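Local structure of CDP-glucose-4,6-dehydratase (Yersinia pseudotuberculosis, 1RKX) at residues 4-9 / 249-254; 126-131 / 243-248. The protein catalyses the NAD-dependent dehydration of CDP-D-glucose to its 4-keto-6-deoxy derivative and belongs to the short-chain dehydrogenase/reductase superfamily. One frame throughout, in Å; residues are numbered along the deposited sequence.

Interaction 1. Residues 4-9 / 249-254; sequences NSFWQG and LYTDGA
F6 and T251 form the nearest CA pair across the two segments, 9.7 Å apart, so the backbones stay well separated and side chains bridge the gap. F6 lies in the short, weakly bonded helix 4-7. Y250 and T251 lie near the end of helix 236-251. The contact is apolar, and no hydrogen bond crosses it.

Its main element is a T-shaped (edge-to-face) stack. The edge of the F6 ring is directed at the face of Y250, with centroids 5.1 Å apart and planes at 82°. CZ and CE1 of F6 do the touching. F6 CZ lies 3.5 Å from Y250 CG, and F6 CE1 lies 3.6 Å from Y250 CD2. The edge therefore meets the CB end of the tyrosine ring, not its hydroxyl end. The F6 CG is anti to the backbone N (chi1 172°), which carries the ring out across the gap.

T251 adds one methyl contact, with its CG2 3.8 Å from F6 CE1. T251 OG1 is hydrogen-bonded back to Q247 O, one helical turn earlier, which helps fix the side chain with CG2 next to the ring. Within the N-terminal segment, F6 CD2 sits 3.5 Å above one face of its neighbour W7, offset toward the rim.

K10 makes cation-pi contacts with both rings, and Y250 OH is hydrogen-bonded to E82. Both rings also touch I83 of strand 83-86.

This is surface packing away from the annotated cofactor-binding residues. It joins the N-terminal helix to the end of a helix that packs on the parallel sheet of the Rossmann fold.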
ATOM      1  N   ASN C   4       5.135  17.715  35.859  1.00 68.86           N
ATOM      2  CA  ASN C   4       6.385  17.899  36.590  1.00 61.22           C
ATOM      3  C   ASN C   4       6.437  16.982  37.806  1.00 51.42           C
ATOM      4  O   ASN C   4       7.481  16.416  38.127  1.00 46.95           O
ATOM      5  CB  ASN C   4       6.519  19.353  37.043  1.00 67.01           C
ATOM      6  CG  ASN C   4       6.400  20.332  35.896  1.00 75.08           C
ATOM      7  OD1 ASN C   4       7.175  20.282  34.940  1.00 79.90           O
ATOM      8  ND2 ASN C   4       5.425  21.231  35.981  1.00 80.47           N
ATOM      9  N   SER C   5       5.299  16.849  38.480  1.00 43.53           N
ATOM     10  CA  SER C   5       5.190  16.003  39.660  1.00 40.83           C
ATOM     11  C   SER C   5       5.676  14.584  39.376  1.00 35.27           C
ATOM     12  O   SER C   5       6.428  14.010  40.164  1.00 32.09           O
ATOM     13  CB  SER C   5       3.733  15.962  40.138  1.00 42.39           C
ATOM     14  OG  SER C   5       3.563  15.049  41.207  1.00 48.01           O
ATOM     15  N   PHE C   6       5.242  14.034  38.243  1.00 30.89           N
ATOM     16  CA  PHE C   6       5.606  12.679  37.824  1.00 28.34           C
ATOM     17  C   PHE C   6       7.110  12.424  37.788  1.00 27.25           C
ATOM     18  O   PHE C   6       7.579  11.380  38.232  1.00 26.37           O
ATOM     19  CB  PHE C   6       5.030  12.392  36.431  1.00 28.73           C
ATOM     20  CG  PHE C   6       5.516  11.100  35.823  1.00 28.84           C
ATOM     21  CD1 PHE C   6       4.926   9.886  36.165  1.00 27.91           C
ATOM     22  CD2 PHE C   6       6.581  11.097  34.922  1.00 28.46           C
ATOM     23  CE1 PHE C   6       5.387   8.688  35.619  1.00 29.40           C
ATOM     24  CE2 PHE C   6       7.050   9.901  34.372  1.00 28.48           C
ATOM     25  CZ  PHE C   6       6.451   8.696  34.720  1.00 28.78           C
ATOM     26  N   TRP C   7       7.859  13.378  37.248  1.00 27.21           N
ATOM     27  CA  TRP C   7       9.301  13.233  37.116  1.00 27.10           C
ATOM     28  C   TRP C   7      10.106  13.316  38.402  1.00 26.40           C
ATOM     29  O   TRP C   7      11.244  12.846  38.457  1.00 24.50           O
ATOM     30  CB  TRP C   7       9.821  14.246  36.097  1.00 25.84           C
ATOM     31  CG  TRP C   7       9.260  13.963  34.749  1.00 27.41           C
ATOM     32  CD1 TRP C   7       8.156  14.535  34.174  1.00 26.17           C
ATOM     33  CD2 TRP C   7       9.688  12.929  33.855  1.00 26.94           C
ATOM     34  NE1 TRP C   7       7.867  13.911  32.981  1.00 27.13           N
ATOM     35  CE2 TRP C   7       8.793  12.923  32.762  1.00 27.29           C
ATOM     36  CE3 TRP C   7      10.740  12.001  33.877  1.00 27.33           C
ATOM     37  CZ2 TRP C   7       8.917  12.023  31.695  1.00 26.03           C
ATOM     38  CZ3 TRP C   7      10.862  11.103  32.814  1.00 27.63           C
ATOM     39  CH2 TRP C   7       9.954  11.124  31.740  1.00 26.11           C
ATOM     40  N   GLN C   8       9.514  13.896  39.437  1.00 28.68           N
ATOM     41  CA  GLN C   8      10.204  14.029  40.713  1.00 31.60           C
ATOM     42  C   GLN C   8      10.690  12.677  41.237  1.00 31.86           C
ATOM     43  O   GLN C   8       9.896  11.772  41.483  1.00 28.94           O
ATOM     44  CB  GLN C   8       9.277  14.677  41.746  1.00 34.61           C
ATOM     45  CG  GLN C   8       9.969  15.068  43.041  1.00 41.93           C
ATOM     46  CD  GLN C   8      11.051  16.114  42.830  1.00 45.55           C
ATOM     47  OE1 GLN C   8      10.803  17.173  42.251  1.00 47.71           O
ATOM     48  NE2 GLN C   8      12.258  15.825  43.308  1.00 47.37           N
ATOM     49  N   GLY C   9      12.004  12.546  41.392  1.00 30.56           N
ATOM     50  CA  GLY C   9      12.569  11.310  41.908  1.00 33.67           C
ATOM     51  C   GLY C   9      12.695  10.129  40.956  1.00 32.99           C
ATOM     52  O   GLY C   9      13.190   9.076  41.359  1.00 35.86           O
ATOM     53  N   LEU C 249       3.971   5.660  28.726  1.00 22.95           N
ATOM     54  CA  LEU C 249       4.529   4.310  28.683  1.00 22.94           C
ATOM     55  C   LEU C 249       4.680   3.795  30.114  1.00 22.95           C
ATOM     56  O   LEU C 249       4.425   2.626  30.400  1.00 21.19           O
ATOM     57  CB  LEU C 249       5.904   4.321  28.006  1.00 21.45           C
ATOM     58  CG  LEU C 249       5.936   4.521  26.487  1.00 21.20           C
ATOM     59  CD1 LEU C 249       7.354   4.872  26.047  1.00 20.56           C
ATOM     60  CD2 LEU C 249       5.434   3.270  25.794  1.00 19.25           C
ATOM     61  N   TYR C 250       5.097   4.686  31.005  1.00 22.96           N
ATOM     62  CA  TYR C 250       5.307   4.334  32.404  1.00 25.46           C
ATOM     63  C   TYR C 250       3.999   3.999  33.115  1.00 25.33           C
ATOM     64  O   TYR C 250       3.850   2.916  33.687  1.00 24.48           O
ATOM     65  CB  TYR C 250       5.995   5.494  33.131  1.00 24.45           C
ATOM     66  CG  TYR C 250       6.437   5.174  34.546  1.00 27.50           C
ATOM     67  CD1 TYR C 250       7.773   4.905  34.834  1.00 27.31           C
ATOM     68  CD2 TYR C 250       5.517   5.133  35.597  1.00 29.07           C
ATOM     69  CE1 TYR C 250       8.189   4.607  36.129  1.00 27.58           C
ATOM     70  CE2 TYR C 250       5.921   4.829  36.898  1.00 28.54           C
ATOM     71  CZ  TYR C 250       7.256   4.568  37.157  1.00 29.61           C
ATOM     72  OH  TYR C 250       7.662   4.268  38.439  1.00 31.56           O
ATOM     73  N   THR C 251       3.053   4.930  33.058  1.00 27.96           N
ATOM     74  CA  THR C 251       1.769   4.766  33.730  1.00 32.20           C
ATOM     75  C   THR C 251       0.752   3.864  33.046  1.00 32.63           C
ATOM     76  O   THR C 251       0.111   3.055  33.709  1.00 31.18           O
ATOM     77  CB  THR C 251       1.106   6.130  33.971  1.00 30.86           C
ATOM     78  OG1 THR C 251       0.722   6.695  32.713  1.00 33.78           O
ATOM     79  CG2 THR C 251       2.072   7.075  34.671  1.00 30.98           C
ATOM     80  N   ASP C 252       0.595   3.995  31.731  1.00 35.78           N
ATOM     81  CA  ASP C 252      -0.384   3.181  31.019  1.00 40.14           C
ATOM     82  C   ASP C 252       0.157   1.867  30.469  1.00 37.10           C
ATOM     83  O   ASP C 252      -0.559   0.868  30.446  1.00 36.79           O
ATOM     84  CB  ASP C 252      -1.039   3.993  29.899  1.00 47.67           C
ATOM     85  CG  ASP C 252      -1.839   5.168  30.432  1.00 55.78           C
ATOM     86  OD1 ASP C 252      -2.274   5.105  31.600  1.00 59.72           O
ATOM     87  OD2 ASP C 252      -2.046   6.148  29.685  1.00 60.89           O
ATOM     88  N   GLY C 253       1.404   1.864  30.011  1.00 34.03           N
ATOM     89  CA  GLY C 253       1.983   0.628  29.520  1.00 31.13           C
ATOM     90  C   GLY C 253       2.147   0.390  28.028  1.00 30.76           C
ATOM     91  O   GLY C 253       2.347   1.318  27.238  1.00 29.58           O
ATOM     92  N   ALA C 254       2.060  -0.885  27.658  1.00 30.64           N
ATOM     93  CA  ALA C 254       2.227  -1.351  26.284  1.00 32.67           C
ATOM     94  C   ALA C 254       1.339  -0.696  25.237  1.00 31.52           C
ATOM     95  O   ALA C 254       1.657  -0.728  24.045  1.00 30.19           O
ATOM     96  CB  ALA C 254       2.044  -2.864  26.234  1.00 35.91           C
TER

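Interaction 2. Residues 126-131 / 243-248; sequences AVVNIT and LLLAQK. With NAD (nicotinamide-adenine-dinucleotide), chain G.
The parallel sheet of the NAD-binding Rossmann fold meets one of its helices here, where A126 and V128 of strand 126-130 pack against L245 and A246 of helix 236-251. The strand lies inside the sheet, between strands 83-86 and 187-192. The short strand and helix axes approach to 8.0 Å and run roughly antiparallel, at 150°.

A126 and V128 face the helix, while V127 between them points away. A126 CB lies 3.8 Å from the backbone A246 O. V128 reaches the helix with one branch: its CG2 is 4.2 Å from A246 CB and 4.4 Å from L245 CD2. At chi1 174° this branch lies beside the backbone N, anti to the carbonyl carbon. The small A126 and A246 side chains are consistent with the close approach; their CA atoms are 6.0 Å apart. All four residues are buried. F85 touches both V128 and A246, and V191 touches both V128 and L245, so the neighbouring strands add to the packing.

The strand leads into the cofactor pocket. T131 OG1 is hydrogen-bonded to E165, and T131 O to K161. I130 CG2 stands 3.5 Å from O4D of NAD, and T131 O lies 3.6 Å from its C6N.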
ATOM      1  N   ALA C 126       9.815   2.248  31.086  1.00 20.00           N
ATOM      2  CA  ALA C 126       9.620   2.939  29.815  1.00 21.67           C
ATOM      3  C   ALA C 126      10.920   3.165  29.061  1.00 19.88           C
ATOM      4  O   ALA C 126      11.915   3.625  29.625  1.00 18.43           O
ATOM      5  CB  ALA C 126       8.923   4.278  30.049  1.00 21.24           C
ATOM      6  N   VAL C 127      10.902   2.839  27.772  1.00 18.95           N
ATOM      7  CA  VAL C 127      12.070   3.022  26.926  1.00 16.62           C
ATOM      8  C   VAL C 127      11.649   3.841  25.709  1.00 18.14           C
ATOM      9  O   VAL C 127      10.718   3.473  24.984  1.00 18.27           O
ATOM     10  CB  VAL C 127      12.645   1.670  26.438  1.00 17.22           C
ATOM     11  CG1 VAL C 127      13.889   1.912  25.564  1.00 15.67           C
ATOM     12  CG2 VAL C 127      12.997   0.789  27.628  1.00 17.74           C
ATOM     13  N   VAL C 128      12.327   4.961  25.501  1.00 17.48           N
ATOM     14  CA  VAL C 128      12.040   5.820  24.371  1.00 19.45           C
ATOM     15  C   VAL C 128      13.298   5.882  23.521  1.00 17.45           C
ATOM     16  O   VAL C 128      14.290   6.512  23.889  1.00 17.59           O
ATOM     17  CB  VAL C 128      11.649   7.237  24.823  1.00 17.40           C
ATOM     18  CG1 VAL C 128      11.511   8.148  23.604  1.00 18.38           C
ATOM     19  CG2 VAL C 128      10.331   7.187  25.584  1.00 20.07           C
ATOM     20  N   ASN C 129      13.249   5.203  22.384  1.00 17.93           N
ATOM     21  CA  ASN C 129      14.383   5.159  21.485  1.00 16.44           C
ATOM     22  C   ASN C 129      14.248   6.184  20.367  1.00 14.68           C
ATOM     23  O   ASN C 129      13.354   6.091  19.529  1.00 16.17           O
ATOM     24  CB  ASN C 129      14.519   3.748  20.904  1.00 17.33           C
ATOM     25  CG  ASN C 129      15.565   3.672  19.821  1.00 20.26           C
ATOM     26  OD1 ASN C 129      16.498   4.473  19.793  1.00 20.71           O
ATOM     27  ND2 ASN C 129      15.427   2.695  18.927  1.00 19.74           N
ATOM     28  N   ILE C 130      15.142   7.162  20.370  1.00 15.61           N
ATOM     29  CA  ILE C 130      15.152   8.205  19.358  1.00 17.74           C
ATOM     30  C   ILE C 130      15.825   7.682  18.092  1.00 17.52           C
ATOM     31  O   ILE C 130      17.012   7.335  18.095  1.00 15.57           O
ATOM     32  CB  ILE C 130      15.925   9.462  19.833  1.00 17.53           C
ATOM     33  CG1 ILE C 130      15.098  10.237  20.859  1.00 18.21           C
ATOM     34  CG2 ILE C 130      16.241  10.370  18.648  1.00 19.30           C
ATOM     35  CD1 ILE C 130      14.841   9.482  22.143  1.00 20.50           C
ATOM     36  N   THR C 131      15.061   7.614  17.011  1.00 16.27           N
ATOM     37  CA  THR C 131      15.623   7.154  15.750  1.00 14.08           C
ATOM     38  C   THR C 131      15.800   8.387  14.868  1.00 15.30           C
ATOM     39  O   THR C 131      16.745   9.155  15.073  1.00 15.37           O
ATOM     40  CB  THR C 131      14.711   6.083  15.091  1.00 14.60           C
ATOM     41  OG1 THR C 131      13.396   6.607  14.884  1.00 14.32           O
ATOM     42  CG2 THR C 131      14.627   4.858  15.991  1.00 12.48           C
ATOM     43  N   LEU C 243       8.830  13.315  26.389  1.00 20.51           N
ATOM     44  CA  LEU C 243       8.510  13.288  27.819  1.00 20.90           C
ATOM     45  C   LEU C 243       7.079  12.821  28.042  1.00 21.55           C
ATOM     46  O   LEU C 243       6.818  11.988  28.909  1.00 21.97           O
ATOM     47  CB  LEU C 243       8.715  14.676  28.438  1.00 21.61           C
ATOM     48  CG  LEU C 243      10.157  15.196  28.511  1.00 22.29           C
ATOM     49  CD1 LEU C 243      10.156  16.686  28.833  1.00 22.75           C
ATOM     50  CD2 LEU C 243      10.939  14.414  29.560  1.00 21.42           C
ATOM     51  N   LEU C 244       6.151  13.357  27.251  1.00 22.99           N
ATOM     52  CA  LEU C 244       4.747  12.979  27.354  1.00 21.34           C
ATOM     53  C   LEU C 244       4.589  11.486  27.097  1.00 19.87           C
ATOM     54  O   LEU C 244       3.865  10.791  27.811  1.00 20.13           O
ATOM     55  CB  LEU C 244       3.919  13.771  26.337  1.00 23.51           C
ATOM     56  CG  LEU C 244       2.422  13.476  26.289  1.00 28.10           C
ATOM     57  CD1 LEU C 244       1.786  13.814  27.639  1.00 30.54           C
ATOM     58  CD2 LEU C 244       1.783  14.299  25.175  1.00 29.77           C
ATOM     59  N   LEU C 245       5.267  10.993  26.066  1.00 19.71           N
ATOM     60  CA  LEU C 245       5.208   9.578  25.727  1.00 19.10           C
ATOM     61  C   LEU C 245       5.787   8.720  26.851  1.00 20.39           C
ATOM     62  O   LEU C 245       5.223   7.685  27.197  1.00 17.33           O
ATOM     63  CB  LEU C 245       5.983   9.305  24.433  1.00 18.46           C
ATOM     64  CG  LEU C 245       6.112   7.837  24.012  1.00 20.05           C
ATOM     65  CD1 LEU C 245       4.739   7.236  23.772  1.00 20.42           C
ATOM     66  CD2 LEU C 245       6.969   7.746  22.750  1.00 19.13           C
ATOM     67  N   ALA C 246       6.918   9.149  27.407  1.00 18.52           N
ATOM     68  CA  ALA C 246       7.561   8.405  28.485  1.00 22.18           C
ATOM     69  C   ALA C 246       6.604   8.233  29.658  1.00 23.91           C
ATOM     70  O   ALA C 246       6.498   7.150  30.237  1.00 21.70           O
ATOM     71  CB  ALA C 246       8.816   9.132  28.946  1.00 20.14           C
ATOM     72  N   GLN C 247       5.915   9.311  30.009  1.00 27.66           N
ATOM     73  CA  GLN C 247       4.985   9.261  31.125  1.00 29.84           C
ATOM     74  C   GLN C 247       3.886   8.243  30.852  1.00 27.11           C
ATOM     75  O   GLN C 247       3.543   7.443  31.721  1.00 27.30           O
ATOM     76  CB  GLN C 247       4.370  10.641  31.372  1.00 30.83           C
ATOM     77  CG  GLN C 247       3.832  10.796  32.781  1.00 35.98           C
ATOM     78  CD  GLN C 247       3.114  12.108  32.995  1.00 38.04           C
ATOM     79  OE1 GLN C 247       3.514  13.146  32.458  1.00 38.63           O
ATOM     80  NE2 GLN C 247       2.054  12.076  33.797  1.00 37.44           N
ATOM     81  N   LYS C 248       3.346   8.260  29.638  1.00 28.55           N
ATOM     82  CA  LYS C 248       2.287   7.330  29.279  1.00 27.41           C
ATOM     83  C   LYS C 248       2.767   5.885  29.244  1.00 26.82           C
ATOM     84  O   LYS C 248       2.053   4.988  29.677  1.00 26.02           O
ATOM     85  CB  LYS C 248       1.659   7.720  27.940  1.00 33.16           C
ATOM     86  CG  LYS C 248       0.726   8.913  28.048  1.00 40.38           C
ATOM     87  CD  LYS C 248      -0.072   9.116  26.778  1.00 45.33           C
ATOM     88  CE  LYS C 248      -1.175  10.145  26.976  1.00 48.44           C
ATOM     89  NZ  LYS C 248      -0.643  11.477  27.368  1.00 48.73           N
TER
HETATM   90  PA  NAD G 360      24.556  15.473  18.700  1.00 19.30           P
HETATM   91  O1A NAD G 360      25.697  15.111  17.831  1.00 17.42           O
HETATM   92  O2A NAD G 360      24.576  16.827  19.315  1.00 16.65           O
HETATM   93  O5B NAD G 360      24.385  14.399  19.884  1.00 17.95           O
HETATM   94  C5B NAD G 360      24.762  13.022  19.640  1.00 20.21           C
HETATM   95  C4B NAD G 360      25.090  12.305  20.950  1.00 18.90           C
HETATM   96  O4B NAD G 360      25.458  10.982  20.497  1.00 19.17           O
HETATM   97  C3B NAD G 360      26.321  12.868  21.644  1.00 17.88           C
HETATM   98  O3B NAD G 360      25.974  13.056  23.031  1.00 15.33           O
HETATM   99  C2B NAD G 360      27.365  11.796  21.395  1.00 17.82           C
HETATM  100  O2B NAD G 360      28.413  11.763  22.404  1.00 18.41           O
HETATM  101  C1B NAD G 360      26.513  10.555  21.317  1.00 18.30           C
HETATM  102  N9A NAD G 360      27.196   9.448  20.666  1.00 19.67           N
HETATM  103  C8A NAD G 360      27.511   9.317  19.339  1.00 19.70           C
HETATM  104  N7A NAD G 360      28.153   8.186  19.055  1.00 19.19           N
HETATM  105  C5A NAD G 360      28.260   7.551  20.277  1.00 20.48           C
HETATM  106  C6A NAD G 360      28.841   6.317  20.644  1.00 19.75           C
HETATM  107  N6A NAD G 360      29.439   5.466  19.836  1.00 21.75           N
HETATM  108  N1A NAD G 360      28.784   5.960  21.965  1.00 21.22           N
HETATM  109  C2A NAD G 360      28.170   6.826  22.836  1.00 19.89           C
HETATM  110  N3A NAD G 360      27.600   7.990  22.610  1.00 20.28           N
HETATM  111  C4A NAD G 360      27.675   8.309  21.289  1.00 19.51           C
HETATM  112  O3  NAD G 360      23.241  15.264  17.887  1.00 18.33           O
HETATM  113  PN  NAD G 360      21.676  15.526  18.288  1.00 24.80           P
HETATM  114  O1N NAD G 360      21.233  16.566  17.355  1.00 20.03           O
HETATM  115  O2N NAD G 360      21.624  15.946  19.711  1.00 20.63           O
HETATM  116  O5D NAD G 360      20.990  14.144  17.937  1.00 22.27           O
HETATM  117  C5D NAD G 360      20.386  13.424  19.017  1.00 19.96           C
HETATM  118  C4D NAD G 360      19.708  12.174  18.491  1.00 20.25           C
HETATM  119  O4D NAD G 360      18.614  12.668  17.648  1.00 18.53           O
HETATM  120  C3D NAD G 360      20.497  11.234  17.580  1.00 19.84           C
HETATM  121  O3D NAD G 360      19.977   9.900  17.753  1.00 18.57           O
HETATM  122  C2D NAD G 360      20.168  11.778  16.196  1.00 18.41           C
HETATM  123  O2D NAD G 360      20.404  10.777  15.192  1.00 14.64           O
HETATM  124  C1D NAD G 360      18.707  12.107  16.359  1.00 20.09           C
HETATM  125  N1N NAD G 360      18.237  13.047  15.348  1.00 19.94           N
HETATM  126  C2N NAD G 360      18.532  14.421  15.394  1.00 19.79           C
HETATM  127  C3N NAD G 360      17.958  15.368  14.387  1.00 21.71           C
HETATM  128  C7N NAD G 360      18.270  16.800  14.540  1.00 22.33           C
HETATM  129  O7N NAD G 360      17.766  17.572  13.709  1.00 21.74           O
HETATM  130  N7N NAD G 360      19.058  17.291  15.519  1.00 21.40           N
HETATM  131  C4N NAD G 360      17.175  14.801  13.223  1.00 21.57           C
HETATM  132  C5N NAD G 360      16.981  13.321  13.315  1.00 21.82           C
HETATM  133  C6N NAD G 360      17.451  12.544  14.267  1.00 20.82           C

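How the interactions relate
Interactions 1 and 2 share helix 236-251 and have centres about 10 Å apart. Interaction 2 uses residues buried against the sheet, and interaction 1 continues the packing to the surface at the helix end. Both segments of interaction 2 fall, in sequence, between the two segments of interaction 1. The two contacts also touch directly. W7 CH2 is 3.6 Å from A246 CB, and F6 CG is 3.5 Å from Q247 CG. A probable hydrogen bond of 3.2 Å joins G253 N to K248 O. Of the two, only interaction 2 reaches the NAD pocket, through I130 and T131.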